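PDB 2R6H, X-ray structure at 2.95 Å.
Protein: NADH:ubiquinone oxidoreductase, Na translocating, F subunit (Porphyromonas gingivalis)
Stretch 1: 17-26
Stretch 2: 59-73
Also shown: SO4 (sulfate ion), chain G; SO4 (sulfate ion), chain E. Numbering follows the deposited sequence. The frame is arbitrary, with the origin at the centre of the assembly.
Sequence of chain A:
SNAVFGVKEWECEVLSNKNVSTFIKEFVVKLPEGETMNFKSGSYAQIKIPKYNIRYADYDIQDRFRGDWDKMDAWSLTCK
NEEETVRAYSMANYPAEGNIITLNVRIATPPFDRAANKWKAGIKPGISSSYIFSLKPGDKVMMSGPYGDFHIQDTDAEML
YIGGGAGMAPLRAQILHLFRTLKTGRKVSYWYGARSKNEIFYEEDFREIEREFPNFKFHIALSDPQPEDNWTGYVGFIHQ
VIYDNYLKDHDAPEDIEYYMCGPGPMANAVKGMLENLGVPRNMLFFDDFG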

# COMPACT_ATOMS: atom_id res chain seq x y z
N ASN A 17 3.57 -3.27 -15.13
CA ASN A 17 4.28 -2.46 -14.15
C ASN A 17 4.22 -0.98 -14.47
O ASN A 17 5.22 -0.37 -14.87
CB ASN A 17 5.74 -2.92 -14.04
CG ASN A 17 6.33 -2.65 -12.67
OD1 ASN A 17 5.66 -2.81 -11.65
ND2 ASN A 17 7.59 -2.23 -12.64
N LYS A 18 3.04 -0.39 -14.29
CA LYS A 18 2.86 1.04 -14.51
C LYS A 18 2.74 1.80 -13.19
O LYS A 18 2.22 1.27 -12.21
CB LYS A 18 1.62 1.30 -15.37
CG LYS A 18 1.91 1.45 -16.86
CD LYS A 18 0.73 0.99 -17.70
CE LYS A 18 -0.36 2.05 -17.76
NZ LYS A 18 -1.53 1.60 -18.56
N ASN A 19 3.23 3.03 -13.18
CA ASN A 19 3.09 3.90 -12.01
C ASN A 19 1.63 4.17 -11.67
O ASN A 19 0.82 4.45 -12.55
CB ASN A 19 3.84 5.21 -12.23
CG ASN A 19 5.26 5.18 -11.70
OD1 ASN A 19 6.13 4.51 -12.26
ND2 ASN A 19 5.50 5.89 -10.60
N VAL A 20 1.31 4.09 -10.38
CA VAL A 20 -0.05 4.30 -9.92
C VAL A 20 -0.11 5.58 -9.03
O VAL A 20 -1.16 6.21 -8.85
CB VAL A 20 -0.57 3.00 -9.27
CG1 VAL A 20 -0.40 3.02 -7.75
CG2 VAL A 20 -1.99 2.74 -9.67
N SER A 21 1.05 5.97 -8.51
CA SER A 21 1.24 7.29 -7.91
C SER A 21 2.66 7.65 -8.23
O SER A 21 3.27 7.02 -9.08
CB SER A 21 1.10 7.23 -6.41
OG SER A 21 2.21 6.54 -5.88
N THR A 22 3.22 8.64 -7.54
CA THR A 22 4.59 9.04 -7.87
C THR A 22 5.66 8.01 -7.49
O THR A 22 6.65 7.83 -8.21
CB THR A 22 4.96 10.38 -7.27
OG1 THR A 22 4.17 11.41 -7.88
CG2 THR A 22 6.42 10.67 -7.54
N PHE A 23 5.46 7.32 -6.38
CA PHE A 23 6.45 6.37 -5.93
C PHE A 23 5.89 4.96 -5.70
O PHE A 23 6.54 4.10 -5.08
CB PHE A 23 7.11 6.91 -4.69
CG PHE A 23 7.84 8.18 -4.91
CD1 PHE A 23 8.82 8.27 -5.89
CD2 PHE A 23 7.55 9.30 -4.15
CE1 PHE A 23 9.50 9.46 -6.10
CE2 PHE A 23 8.22 10.48 -4.36
CZ PHE A 23 9.20 10.57 -5.33
N ILE A 24 4.68 4.70 -6.20
CA ILE A 24 4.13 3.35 -6.12
C ILE A 24 3.72 2.83 -7.49
O ILE A 24 2.83 3.38 -8.14
CB ILE A 24 2.95 3.30 -5.16
CG1 ILE A 24 3.33 4.05 -3.89
CG2 ILE A 24 2.63 1.85 -4.84
CD1 ILE A 24 2.21 4.20 -2.92
N LYS A 25 4.42 1.79 -7.93
CA LYS A 25 4.02 1.07 -9.13
C LYS A 25 3.02 -0.02 -8.77
O LYS A 25 3.11 -0.65 -7.71
CB LYS A 25 5.23 0.45 -9.83
CG LYS A 25 5.82 1.35 -10.87
CD LYS A 25 7.22 0.92 -11.24
CE LYS A 25 7.77 1.83 -12.32
NZ LYS A 25 6.83 1.92 -13.47
N GLU A 26 2.05 -0.21 -9.65
CA GLU A 26 1.15 -1.34 -9.52
C GLU A 26 1.76 -2.48 -10.29
O GLU A 26 1.72 -2.51 -11.52
CB GLU A 26 -0.24 -1.00 -10.03
CG GLU A 26 -1.24 -2.04 -9.65
CD GLU A 26 -2.50 -1.94 -10.48
OE1 GLU A 26 -2.43 -1.38 -11.59
OE2 GLU A 26 -3.54 -2.43 -10.01
N TYR A 59 13.92 3.82 -15.93
CA TYR A 59 12.59 3.53 -15.41
C TYR A 59 11.51 4.10 -16.31
O TYR A 59 11.72 5.11 -16.97
CB TYR A 59 12.44 4.08 -14.00
CG TYR A 59 13.14 3.29 -12.92
CD1 TYR A 59 13.43 1.95 -13.09
CD2 TYR A 59 13.46 3.89 -11.71
CE1 TYR A 59 14.05 1.22 -12.07
CE2 TYR A 59 14.07 3.18 -10.70
CZ TYR A 59 14.37 1.85 -10.87
OH TYR A 59 14.99 1.15 -9.85
N ASP A 60 10.34 3.46 -16.34
CA ASP A 60 9.22 3.96 -17.12
C ASP A 60 8.23 4.66 -16.21
O ASP A 60 7.52 4.01 -15.44
CB ASP A 60 8.52 2.82 -17.87
CG ASP A 60 7.65 3.32 -19.01
OD1 ASP A 60 7.42 4.54 -19.10
OD2 ASP A 60 7.19 2.49 -19.83
N ILE A 61 8.18 5.99 -16.30
CA ILE A 61 7.27 6.81 -15.50
C ILE A 61 6.38 7.71 -16.37
O ILE A 61 6.89 8.45 -17.21
CB ILE A 61 8.06 7.72 -14.53
CG1 ILE A 61 9.12 6.91 -13.78
CG2 ILE A 61 7.11 8.43 -13.55
CD1 ILE A 61 8.52 6.05 -12.70
N GLN A 62 5.07 7.69 -16.16
CA GLN A 62 4.17 8.55 -16.94
C GLN A 62 4.32 10.06 -16.69
O GLN A 62 4.75 10.49 -15.63
CB GLN A 62 2.72 8.15 -16.72
CG GLN A 62 2.44 6.68 -16.86
CD GLN A 62 2.58 5.97 -15.54
OE1 GLN A 62 3.69 5.75 -15.06
NE2 GLN A 62 1.45 5.62 -14.94
N ASP A 63 3.90 10.85 -17.68
CA ASP A 63 4.05 12.31 -17.67
C ASP A 63 3.74 12.97 -16.33
O ASP A 63 4.45 13.89 -15.91
CB ASP A 63 3.15 12.94 -18.75
CG ASP A 63 3.18 12.18 -20.10
OD1 ASP A 63 4.09 11.34 -20.33
OD2 ASP A 63 2.29 12.46 -20.94
N ARG A 64 2.69 12.50 -15.67
CA ARG A 64 2.17 13.16 -14.48
C ARG A 64 2.86 12.75 -13.18
O ARG A 64 2.60 13.34 -12.14
CB ARG A 64 0.68 12.92 -14.37
CG ARG A 64 0.28 11.52 -13.96
CD ARG A 64 -1.20 11.32 -14.21
NE ARG A 64 -1.78 10.16 -13.53
CZ ARG A 64 -1.88 8.94 -14.06
NH1 ARG A 64 -1.41 8.70 -15.29
NH2 ARG A 64 -2.45 7.95 -13.37
N PHE A 65 3.71 11.74 -13.24
CA PHE A 65 4.44 11.32 -12.05
C PHE A 65 5.89 11.71 -12.14
O PHE A 65 6.60 11.76 -11.13
CB PHE A 65 4.33 9.81 -11.85
CG PHE A 65 2.93 9.34 -11.65
CD1 PHE A 65 2.17 9.82 -10.60
CD2 PHE A 65 2.35 8.44 -12.53
CE1 PHE A 65 0.87 9.41 -10.42
CE2 PHE A 65 1.04 8.02 -12.35
CZ PHE A 65 0.31 8.51 -11.29
N ARG A 66 6.37 11.99 -13.34
CA ARG A 66 7.80 12.16 -13.45
C ARG A 66 8.26 13.50 -12.82
O ARG A 66 9.43 13.65 -12.46
CB ARG A 66 8.30 11.85 -14.88
CG ARG A 66 8.65 13.03 -15.77
CD ARG A 66 9.36 12.52 -17.02
NE ARG A 66 8.57 11.44 -17.60
CZ ARG A 66 7.68 11.61 -18.57
NH1 ARG A 66 7.49 12.80 -19.12
NH2 ARG A 66 6.99 10.57 -19.01
N GLY A 67 7.32 14.42 -12.61
CA GLY A 67 7.62 15.74 -12.06
C GLY A 67 8.47 15.79 -10.80
O GLY A 67 9.41 16.58 -10.73
N ASP A 68 8.14 14.98 -9.80
CA ASP A 68 8.91 14.97 -8.56
C ASP A 68 10.29 14.34 -8.73
O ASP A 68 11.24 14.73 -8.05
CB ASP A 68 8.14 14.27 -7.45
CG ASP A 68 7.08 15.16 -6.82
OD1 ASP A 68 6.78 16.24 -7.40
OD2 ASP A 68 6.56 14.78 -5.74
N TRP A 69 10.37 13.36 -9.62
CA TRP A 69 11.63 12.70 -9.96
C TRP A 69 12.59 13.68 -10.59
O TRP A 69 13.79 13.55 -10.40
CB TRP A 69 11.40 11.57 -10.95
CG TRP A 69 10.57 10.47 -10.42
CD1 TRP A 69 9.27 10.54 -10.06
CD2 TRP A 69 10.98 9.12 -10.20
NE1 TRP A 69 8.84 9.32 -9.61
CE2 TRP A 69 9.88 8.43 -9.69
CE3 TRP A 69 12.19 8.44 -10.37
CZ2 TRP A 69 9.93 7.08 -9.35
CZ3 TRP A 69 12.24 7.11 -10.03
CH2 TRP A 69 11.12 6.44 -9.53
N ASP A 70 12.08 14.63 -11.36
CA ASP A 70 12.93 15.66 -11.93
C ASP A 70 13.42 16.56 -10.81
O ASP A 70 14.60 16.88 -10.73
CB ASP A 70 12.17 16.50 -12.97
CG ASP A 70 11.63 15.67 -14.14
OD1 ASP A 70 10.57 16.05 -14.73
OD2 ASP A 70 12.26 14.63 -14.48
N LYS A 71 12.50 16.97 -9.94
CA LYS A 71 12.83 17.85 -8.84
C LYS A 71 13.93 17.28 -7.98
O LYS A 71 14.94 17.93 -7.75
CB LYS A 71 11.61 18.13 -8.00
CG LYS A 71 10.62 19.05 -8.68
CD LYS A 71 9.38 19.28 -7.82
CE LYS A 71 8.47 20.35 -8.41
NZ LYS A 71 7.70 21.05 -7.34
N MSE A 72 13.73 16.06 -7.50
CA MSE A 72 14.68 15.46 -6.57
C MSE A 72 15.91 14.84 -7.23
O MSE A 72 16.79 14.32 -6.54
CB MSE A 72 13.98 14.41 -5.72
CG MSE A 72 12.77 14.94 -4.99
SE MSE A 72 12.04 13.60 -3.75
CE MSE A 72 10.25 14.39 -3.48
N ASP A 73 15.99 14.93 -8.56
CA ASP A 73 17.04 14.25 -9.32
C ASP A 73 17.13 12.77 -8.96
O ASP A 73 18.19 12.27 -8.57
CB ASP A 73 18.41 14.93 -9.14
CG ASP A 73 19.51 14.30 -10.01
OD1 ASP A 73 19.23 13.91 -11.17
OD2 ASP A 73 20.65 14.19 -9.51
S SO4 G . -0.42 11.14 -17.97
O1 SO4 G . 0.46 11.59 -16.89
O2 SO4 G . -0.73 9.73 -17.78
O3 SO4 G . -1.62 12.00 -17.97
O4 SO4 G . 0.27 11.26 -19.25
S SO4 E . -1.81 5.42 -17.15
O1 SO4 E . -1.83 4.14 -16.45
O2 SO4 E . -3.11 5.60 -17.76
O3 SO4 E . -1.57 6.50 -16.20
O4 SO4 E . -0.77 5.44 -18.19

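The firmest polar links across this contact end on backbone carbonyls. Gln62 NE2 donates to Asn19 O at 2.7 Å with a nearly straight geometry (156°); the amide, which carries donor and acceptor together, also lies so that Gln62 OE1 takes a weak bond from Asn19 N (3.3 Å), though that oxygen is placed less surely. Lys25 suits its buried place because its long chain delivers the ammonium to backbone oxygens: NZ donates across the contact to Asp60 O at 3.0 Å, and within its own stretch to Asn17 O at 3.1 Å and to the side-chain Asn19 OD1 at 2.9 Å, an oxygen whose position is less certain. Asn19 ND2 in turn donates to Ser21 O (2.9 Å), bracing the loop from within. Farther along, Trp69 NE1 donates to Thr22 O at 3.0 Å, joining the helix to the loop; an indole offers one N-H at its edge and broad apolar faces.

Packing accompanies these bonds. Phe65, whose CA-to-CB bond points toward the first stretch, lays one ring face against the backbone at Ser21 C (3.3 Å from Phe65 CD1), a flat ring suited to lie against a planar peptide group. Phe23 CE1 lies over a face of the Trp69 ring, 3.8 Å from Trp69 CE2, with the planes oblique at 42°. The selenomethionine Met72 extends this apolar patch, its CE reaching the Phe23 ring edge, 4.4 Å from Phe23 CZ.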